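O-ureido-L-serine synthase (Streptomyces lavendulae, PDB 3X44) uses pyridoxal phosphate to join hydroxyurea to O-acetyl-L-serine, giving O-ureido-L-serine on the pathway to the antibiotic D-cycloserine. Local coordinates at residues R197-R211 against L231-E244. The protein carries 1 engineered substitution. Sequence-based numbering, arbitrary orientation.
Sequences RVVALEPSNAAMLAR and LDRSVIDDLVTMDE
R197 grips the carboxylate of D238 side-on: NE reaches OD2 at 2.6 Å, in the guanidinium plane, while NH2 meets OD1 from above the carboxylate plane. A bend at chi3 (83°) turns the guanidinium back toward D238, and D237 CB lies over one of its faces. Next door, D237 OD1 accepts from V198 N at 2.8 Å through its anti lone pair; V198 O in turn accepts from both D237 N and D238 N. Strand 197-203, the short helix 208-211 and the parallel strand 238-242 form a beta-alpha-beta unit of the pyridoxal-phosphate enzyme fold. V240 CG2 packs 3.6 Å from L201 CB on the face shared with V199. L209 and A210 of the helix pack on the face of A200 and L239; L209, with CG anti to its backbone N (chi1 -173°), sends CD2 to I236 CD1 at 4.0 Å and tip to tip against L231, and CD1 over the guanidinium face of R233. E202 sends its carboxylate back to the L209 and A210 amides, both on syn lone pairs, and water 1 ties OE2 to V240 O. Strand 238-242 edges the mixed sheet; helix 264-278 packs against V199, L201 and M242, while helix 180-192 touches V198, L231 and V235.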
ATOM      1  N   ARG A 197      11.233 -17.833  18.248  1.00 21.09           N
ATOM      2  CA  ARG A 197      10.572 -18.640  19.266  1.00 21.70           C
ATOM      3  C   ARG A 197       9.071 -18.412  19.191  1.00 20.13           C
ATOM      4  O   ARG A 197       8.597 -17.282  19.318  1.00 19.89           O
ATOM      5  CB  ARG A 197      11.079 -18.274  20.671  1.00 23.43           C
ATOM      6  CG  ARG A 197      12.441 -18.880  21.013  1.00 26.65           C
ATOM      7  CD  ARG A 197      12.653 -19.006  22.520  1.00 27.12           C
ATOM      8  NE  ARG A 197      12.048 -20.218  23.064  1.00 26.72           N
ATOM      9  CZ  ARG A 197      12.632 -21.413  23.072  1.00 25.30           C
ATOM     10  NH1 ARG A 197      13.847 -21.562  22.563  1.00 24.11           N
ATOM     11  NH2 ARG A 197      12.000 -22.461  23.588  1.00 21.82           N
ATOM     12  N   VAL A 198       8.330 -19.493  18.973  1.00 19.18           N
ATOM     13  CA  VAL A 198       6.882 -19.423  18.884  1.00 17.82           C
ATOM     14  C   VAL A 198       6.294 -19.650  20.270  1.00 19.44           C
ATOM     15  O   VAL A 198       6.347 -20.753  20.814  1.00 19.94           O
ATOM     16  CB  VAL A 198       6.324 -20.475  17.892  1.00 19.13           C
ATOM     17  CG1 VAL A 198       4.804 -20.505  17.964  1.00 17.75           C
ATOM     18  CG2 VAL A 198       6.774 -20.136  16.470  1.00 19.21           C
ATOM     19  N   VAL A 199       5.730 -18.586  20.833  1.00 17.90           N
ATOM     20  CA  VAL A 199       5.149 -18.620  22.169  1.00 15.59           C
ATOM     21  C   VAL A 199       3.627 -18.644  22.147  1.00 17.30           C
ATOM     22  O   VAL A 199       2.993 -17.690  21.699  1.00 17.53           O
ATOM     23  CB  VAL A 199       5.610 -17.380  22.983  1.00 15.49           C
ATOM     24  CG1 VAL A 199       5.045 -17.427  24.390  1.00 13.60           C
ATOM     25  CG2 VAL A 199       7.136 -17.323  23.013  1.00 15.02           C
ATOM     26  N   ALA A 200       3.046 -19.730  22.648  1.00 19.92           N
ATOM     27  CA  ALA A 200       1.587 -19.864  22.697  1.00 22.08           C
ATOM     28  C   ALA A 200       1.126 -19.856  24.146  1.00 22.90           C
ATOM     29  O   ALA A 200       1.564 -20.676  24.950  1.00 21.96           O
ATOM     30  CB  ALA A 200       1.141 -21.163  22.012  1.00 22.47           C
ATOM     31  N   LEU A 201       0.248 -18.923  24.486  1.00 20.71           N
ATOM     32  CA  LEU A 201      -0.238 -18.848  25.852  1.00 22.97           C
ATOM     33  C   LEU A 201      -1.668 -19.350  25.972  1.00 21.07           C
ATOM     34  O   LEU A 201      -2.404 -19.408  24.987  1.00 21.40           O
ATOM     35  CB  LEU A 201      -0.154 -17.404  26.364  1.00 23.43           C
ATOM     36  CG  LEU A 201      -0.935 -16.358  25.566  1.00 26.28           C
ATOM     37  CD1 LEU A 201      -2.312 -16.165  26.182  1.00 27.91           C
ATOM     38  CD2 LEU A 201      -0.167 -15.046  25.559  1.00 26.90           C
ATOM     39  N   GLU A 202      -2.041 -19.731  27.188  1.00 19.36           N
ATOM     40  CA  GLU A 202      -3.386 -20.191  27.485  1.00 21.13           C
ATOM     41  C   GLU A 202      -3.793 -19.435  28.746  1.00 24.33           C
ATOM     42  O   GLU A 202      -2.933 -18.944  29.482  1.00 21.99           O
ATOM     43  CB  GLU A 202      -3.404 -21.693  27.784  1.00 20.96           C
ATOM     44  CG  GLU A 202      -2.535 -22.547  26.893  1.00 18.20           C
ATOM     45  CD  GLU A 202      -2.733 -24.029  27.176  1.00 24.61           C
ATOM     46  OE1 GLU A 202      -3.776 -24.576  26.757  1.00 23.43           O
ATOM     47  OE2 GLU A 202      -1.855 -24.643  27.824  1.00 24.39           O
ATOM     48  N   PRO A 203      -5.104 -19.304  28.997  1.00 23.71           N
ATOM     49  CA  PRO A 203      -5.516 -18.588  30.209  1.00 24.74           C
ATOM     50  C   PRO A 203      -5.105 -19.421  31.420  1.00 25.90           C
ATOM     51  O   PRO A 203      -5.138 -20.654  31.367  1.00 28.34           O
ATOM     52  CB  PRO A 203      -7.040 -18.475  30.076  1.00 23.50           C
ATOM     53  CG  PRO A 203      -7.342 -18.796  28.622  1.00 25.78           C
ATOM     54  CD  PRO A 203      -6.257 -19.755  28.199  1.00 25.30           C
ATOM     55  N   SER A 204      -4.704 -18.751  32.498  1.00 25.38           N
ATOM     56  CA  SER A 204      -4.285 -19.441  33.715  1.00 26.52           C
ATOM     57  C   SER A 204      -5.327 -20.466  34.147  1.00 25.04           C
ATOM     58  O   SER A 204      -4.987 -21.536  34.648  1.00 22.72           O
ATOM     59  CB  SER A 204      -4.092 -18.443  34.863  1.00 26.95           C
ATOM     60  OG  SER A 204      -3.013 -17.559  34.616  1.00 37.44           O
ATOM     61  N   ASN A 205      -6.598 -20.123  33.953  1.00 22.58           N
ATOM     62  CA  ASN A 205      -7.697 -20.998  34.353  1.00 22.40           C
ATOM     63  C   ASN A 205      -8.237 -21.916  33.254  1.00 21.95           C
ATOM     64  O   ASN A 205      -9.265 -22.567  33.433  1.00 23.62           O
ATOM     65  CB  ASN A 205      -8.845 -20.163  34.942  1.00 18.95           C
ATOM     66  CG  ASN A 205      -9.114 -18.881  34.162  1.00 22.42           C
ATOM     67  OD1 ASN A 205      -8.327 -18.472  33.309  1.00 21.82           O
ATOM     68  ND2 ASN A 205     -10.240 -18.237  34.461  1.00 20.68           N
ATOM     69  N   ALA A 206      -7.547 -21.983  32.123  1.00 20.41           N
ATOM     70  CA  ALA A 206      -8.001 -22.849  31.039  1.00 23.03           C
ATOM     71  C   ALA A 206      -6.826 -23.427  30.264  1.00 22.38           C
ATOM     72  O   ALA A 206      -6.783 -23.371  29.031  1.00 25.00           O
ATOM     73  CB  ALA A 206      -8.934 -22.078  30.105  1.00 25.32           C
ATOM     74  N   ALA A 207      -5.867 -23.983  31.000  1.00 23.15           N
ATOM     75  CA  ALA A 207      -4.684 -24.584  30.392  1.00 22.12           C
ATOM     76  C   ALA A 207      -5.052 -25.978  29.895  1.00 23.78           C
ATOM     77  O   ALA A 207      -4.641 -26.994  30.466  1.00 23.79           O
ATOM     78  CB  ALA A 207      -3.560 -24.659  31.410  1.00 20.77           C
ATOM     79  N   MET A 208      -5.847 -26.006  28.830  1.00 23.91           N
ATOM     80  CA  MET A 208      -6.315 -27.246  28.223  1.00 27.55           C
ATOM     81  C   MET A 208      -5.187 -28.058  27.585  1.00 28.28           C
ATOM     82  O   MET A 208      -5.099 -29.268  27.778  1.00 29.58           O
ATOM     83  CB  MET A 208      -7.385 -26.921  27.171  1.00 29.05           C
ATOM     84  CG  MET A 208      -8.140 -28.126  26.625  1.00 36.60           C
ATOM     85  SD  MET A 208      -9.187 -28.908  27.866  1.00 42.08           S
ATOM     86  CE  MET A 208      -8.340 -30.434  28.093  1.00 43.03           C
ATOM     87  N   LEU A 209      -4.325 -27.392  26.827  1.00 28.65           N
ATOM     88  CA  LEU A 209      -3.224 -28.067  26.150  1.00 28.41           C
ATOM     89  C   LEU A 209      -2.081 -28.445  27.086  1.00 29.00           C
ATOM     90  O   LEU A 209      -1.501 -29.526  26.963  1.00 28.76           O
ATOM     91  CB  LEU A 209      -2.688 -27.181  25.024  1.00 26.63           C
ATOM     92  CG  LEU A 209      -1.643 -27.766  24.075  1.00 25.79           C
ATOM     93  CD1 LEU A 209      -2.183 -29.031  23.406  1.00 26.92           C
ATOM     94  CD2 LEU A 209      -1.289 -26.720  23.028  1.00 24.67           C
ATOM     95  N   ALA A 210      -1.761 -27.555  28.020  1.00 28.40           N
ATOM     96  CA  ALA A 210      -0.673 -27.804  28.957  1.00 29.81           C
ATOM     97  C   ALA A 210      -1.019 -28.841  30.019  1.00 32.04           C
ATOM     98  O   ALA A 210      -0.242 -29.769  30.262  1.00 33.63           O
ATOM     99  CB  ALA A 210      -0.244 -26.497  29.622  1.00 25.79           C
ATOM    100  N   ARG A 211      -2.187 -28.699  30.641  1.00 33.17           N
ATOM    101  CA  ARG A 211      -2.587 -29.627  31.692  1.00 32.58           C
ATOM    102  C   ARG A 211      -3.951 -30.280  31.511  1.00 32.49           C
ATOM    103  O   ARG A 211      -4.401 -31.028  32.379  1.00 32.93           O
ATOM    104  CB  ARG A 211      -2.546 -28.913  33.038  1.00 35.27           C
ATOM    105  CG  ARG A 211      -1.317 -28.038  33.218  1.00 38.54           C
ATOM    106  CD  ARG A 211      -1.074 -27.721  34.679  1.00 40.49           C
ATOM    107  NE  ARG A 211      -1.579 -26.400  35.037  1.00 43.50           N
ATOM    108  CZ  ARG A 211      -1.013 -25.257  34.662  1.00 45.25           C
ATOM    109  NH1 ARG A 211       0.084 -25.271  33.915  1.00 45.94           N
ATOM    110  NH2 ARG A 211      -1.547 -24.097  35.030  1.00 45.40           N
ATOM    111  N   LEU A 231      -4.924 -27.930  14.979  1.00 19.94           N
ATOM    112  CA  LEU A 231      -3.673 -27.689  15.690  1.00 21.45           C
ATOM    113  C   LEU A 231      -2.467 -28.558  15.353  1.00 23.11           C
ATOM    114  O   LEU A 231      -2.548 -29.792  15.371  1.00 24.52           O
ATOM    115  CB  LEU A 231      -3.895 -27.785  17.202  1.00 20.27           C
ATOM    116  CG  LEU A 231      -2.592 -27.737  18.010  1.00 21.20           C
ATOM    117  CD1 LEU A 231      -1.963 -26.359  17.858  1.00 17.68           C
ATOM    118  CD2 LEU A 231      -2.858 -28.048  19.473  1.00 18.80           C
ATOM    119  N   ASP A 232      -1.345 -27.907  15.046  1.00 21.00           N
ATOM    120  CA  ASP A 232      -0.102 -28.627  14.799  1.00 21.93           C
ATOM    121  C   ASP A 232       0.787 -28.235  15.968  1.00 21.00           C
ATOM    122  O   ASP A 232       1.511 -27.233  15.926  1.00 20.73           O
ATOM    123  CB  ASP A 232       0.577 -28.228  13.491  1.00 21.19           C
ATOM    124  CG  ASP A 232       1.898 -28.960  13.294  1.00 21.85           C
ATOM    125  OD1 ASP A 232       2.170 -29.904  14.073  1.00 24.56           O
ATOM    126  OD2 ASP A 232       2.666 -28.603  12.381  1.00 21.07           O
ATOM    127  N   ARG A 233       0.698 -29.035  17.021  1.00 20.39           N
ATOM    128  CA  ARG A 233       1.433 -28.816  18.249  1.00 22.26           C
ATOM    129  C   ARG A 233       2.935 -28.631  18.065  1.00 20.82           C
ATOM    130  O   ARG A 233       3.584 -27.954  18.870  1.00 22.18           O
ATOM    131  CB  ARG A 233       1.150 -29.987  19.197  1.00 23.00           C
ATOM    132  CG  ARG A 233       2.280 -30.358  20.111  1.00 24.54           C
ATOM    133  CD  ARG A 233       1.734 -30.842  21.423  1.00 30.10           C
ATOM    134  NE  ARG A 233       2.021 -29.903  22.500  1.00 32.02           N
ATOM    135  CZ  ARG A 233       1.505 -29.991  23.721  1.00 30.88           C
ATOM    136  NH1 ARG A 233       0.671 -30.982  24.022  1.00 30.56           N
ATOM    137  NH2 ARG A 233       1.829 -29.093  24.638  1.00 30.10           N
ATOM    138  N   SER A 234       3.480 -29.205  16.997  1.00 21.72           N
ATOM    139  CA  SER A 234       4.911 -29.124  16.732  1.00 21.71           C
ATOM    140  C   SER A 234       5.485 -27.725  16.466  1.00 20.94           C
ATOM    141  O   SER A 234       6.699 -27.539  16.531  1.00 20.36           O
ATOM    142  CB  SER A 234       5.280 -30.059  15.575  1.00 21.47           C
ATOM    143  OG  SER A 234       4.705 -29.629  14.358  1.00 19.84           O
ATOM    144  N   VAL A 235       4.636 -26.740  16.182  1.00 20.04           N
ATOM    145  CA  VAL A 235       5.144 -25.391  15.915  1.00 21.68           C
ATOM    146  C   VAL A 235       5.428 -24.590  17.184  1.00 21.05           C
ATOM    147  O   VAL A 235       6.036 -23.521  17.125  1.00 24.62           O
ATOM    148  CB  VAL A 235       4.166 -24.571  15.039  1.00 19.22           C
ATOM    149  CG1 VAL A 235       3.849 -25.330  13.766  1.00 21.53           C
ATOM    150  CG2 VAL A 235       2.901 -24.261  15.825  1.00 20.87           C
ATOM    151  N   ILE A 236       4.997 -25.109  18.327  1.00 21.71           N
ATOM    152  CA  ILE A 236       5.190 -24.423  19.598  1.00 22.65           C
ATOM    153  C   ILE A 236       6.533 -24.688  20.289  1.00 23.96           C
ATOM    154  O   ILE A 236       6.923 -25.834  20.488  1.00 25.25           O
ATOM    155  CB  ILE A 236       4.066 -24.791  20.588  1.00 23.47           C
ATOM    156  CG1 ILE A 236       2.700 -24.506  19.952  1.00 21.05           C
ATOM    157  CG2 ILE A 236       4.245 -24.017  21.894  1.00 21.47           C
ATOM    158  CD1 ILE A 236       1.535 -24.995  20.775  1.00 19.05           C
ATOM    159  N   ASP A 237       7.227 -23.612  20.654  1.00 24.46           N
ATOM    160  CA  ASP A 237       8.503 -23.708  21.360  1.00 25.42           C
ATOM    161  C   ASP A 237       8.261 -23.407  22.832  1.00 25.39           C
ATOM    162  O   ASP A 237       8.871 -24.013  23.708  1.00 27.73           O
ATOM    163  CB  ASP A 237       9.511 -22.699  20.811  1.00 24.99           C
ATOM    164  CG  ASP A 237       9.796 -22.908  19.346  1.00 26.63           C
ATOM    165  OD1 ASP A 237       9.566 -21.963  18.561  1.00 22.52           O
ATOM    166  OD2 ASP A 237      10.246 -24.018  18.983  1.00 26.67           O
ATOM    167  N   ASP A 238       7.359 -22.466  23.098  1.00 25.53           N
ATOM    168  CA  ASP A 238       7.034 -22.088  24.465  1.00 22.06           C
ATOM    169  C   ASP A 238       5.534 -22.087  24.712  1.00 24.07           C
ATOM    170  O   ASP A 238       4.797 -21.308  24.103  1.00 23.36           O
ATOM    171  CB  ASP A 238       7.588 -20.696  24.783  1.00 22.65           C
ATOM    172  CG  ASP A 238       9.093 -20.641  24.715  1.00 25.51           C
ATOM    173  OD1 ASP A 238       9.742 -21.444  25.409  1.00 25.87           O
ATOM    174  OD2 ASP A 238       9.630 -19.796  23.968  1.00 27.51           O
ATOM    175  N   LEU A 239       5.090 -22.962  25.611  1.00 22.80           N
ATOM    176  CA  LEU A 239       3.681 -23.062  25.989  1.00 24.78           C
ATOM    177  C   LEU A 239       3.573 -22.484  27.408  1.00 24.83           C
ATOM    178  O   LEU A 239       4.025 -23.099  28.376  1.00 24.04           O
ATOM    179  CB  LEU A 239       3.231 -24.531  25.971  1.00 23.93           C
ATOM    180  CG  LEU A 239       1.767 -24.824  26.321  1.00 21.19           C
ATOM    181  CD1 LEU A 239       0.843 -24.019  25.421  1.00 23.25           C
ATOM    182  CD2 LEU A 239       1.491 -26.324  26.171  1.00 20.84           C
ATOM    183  N   VAL A 240       2.982 -21.296  27.516  1.00 22.47           N
ATOM    184  CA  VAL A 240       2.848 -20.599  28.794  1.00 19.89           C
ATOM    185  C   VAL A 240       1.405 -20.264  29.159  1.00 21.95           C
ATOM    186  O   VAL A 240       0.475 -20.555  28.401  1.00 22.25           O
ATOM    187  CB  VAL A 240       3.638 -19.278  28.763  1.00 20.34           C
ATOM    188  CG1 VAL A 240       5.108 -19.554  28.499  1.00 19.90           C
ATOM    189  CG2 VAL A 240       3.073 -18.370  27.668  1.00 16.07           C
ATOM    190  N   THR A 241       1.231 -19.652  30.330  1.00 21.40           N
ATOM    191  CA  THR A 241      -0.085 -19.238  30.796  1.00 21.71           C
ATOM    192  C   THR A 241      -0.090 -17.742  31.073  1.00 22.00           C
ATOM    193  O   THR A 241       0.963 -17.117  31.206  1.00 23.59           O
ATOM    194  CB  THR A 241      -0.492 -19.943  32.104  1.00 22.53           C
ATOM    195  OG1 THR A 241       0.537 -19.764  33.085  1.00 23.98           O
ATOM    196  CG2 THR A 241      -0.740 -21.420  31.864  1.00 20.89           C
ATOM    197  N   MET A 242      -1.287 -17.182  31.152  1.00 20.33           N
ATOM    198  CA  MET A 242      -1.484 -15.766  31.436  1.00 21.46           C
ATOM    199  C   MET A 242      -2.850 -15.655  32.109  1.00 21.38           C
ATOM    200  O   MET A 242      -3.839 -16.206  31.617  1.00 22.67           O
ATOM    201  CB  MET A 242      -1.461 -14.943  30.145  1.00 20.66           C
ATOM    202  CG  MET A 242      -1.841 -13.472  30.331  1.00 19.07           C
ATOM    203  SD  MET A 242      -0.855 -12.626  31.607  1.00 22.23           S
ATOM    204  CE  MET A 242       0.797 -12.756  30.903  1.00 19.74           C
ATOM    205  N   ASP A 243      -2.903 -14.960  33.238  1.00 21.74           N
ATOM    206  CA  ASP A 243      -4.156 -14.806  33.957  1.00 21.77           C
ATOM    207  C   ASP A 243      -4.983 -13.683  33.338  1.00 20.05           C
ATOM    208  O   ASP A 243      -4.444 -12.681  32.861  1.00 19.52           O
ATOM    209  CB  ASP A 243      -3.885 -14.531  35.439  1.00 23.76           C
ATOM    210  CG  ASP A 243      -3.274 -13.173  35.670  1.00 24.02           C
ATOM    211  OD1 ASP A 243      -2.047 -13.048  35.513  1.00 23.04           O
ATOM    212  OD2 ASP A 243      -4.028 -12.232  35.999  1.00 28.00           O
ATOM    213  N   GLU A 244      -6.299 -13.853  33.361  1.00 20.58           N
ATOM    214  CA  GLU A 244      -7.206 -12.886  32.762  1.00 18.35           C
ATOM    215  C   GLU A 244      -7.107 -11.462  33.286  1.00 19.67           C
ATOM    216  O   GLU A 244      -7.221 -10.519  32.513  1.00 16.32           O
ATOM    217  CB  GLU A 244      -8.649 -13.386  32.872  1.00 19.46           C
ATOM    218  CG  GLU A 244      -9.117 -13.701  34.285  1.00 17.71           C
ATOM    219  CD  GLU A 244     -10.391 -14.518  34.290  1.00 21.46           C
ATOM    220  OE1 GLU A 244     -11.152 -14.445  35.279  1.00 24.23           O
ATOM    221  OE2 GLU A 244     -10.639 -15.233  33.297  1.00 18.02           O
TER
HETATM  222  O   HOH W   1      -0.196 -23.222  29.024  1.00 16.46           O
HETATM  223  O   HOH W   2      -7.009 -16.300  34.289  1.00 28.25           O
HETATM  224  O   HOH W   3       0.826 -30.966  26.862  1.00 46.28           O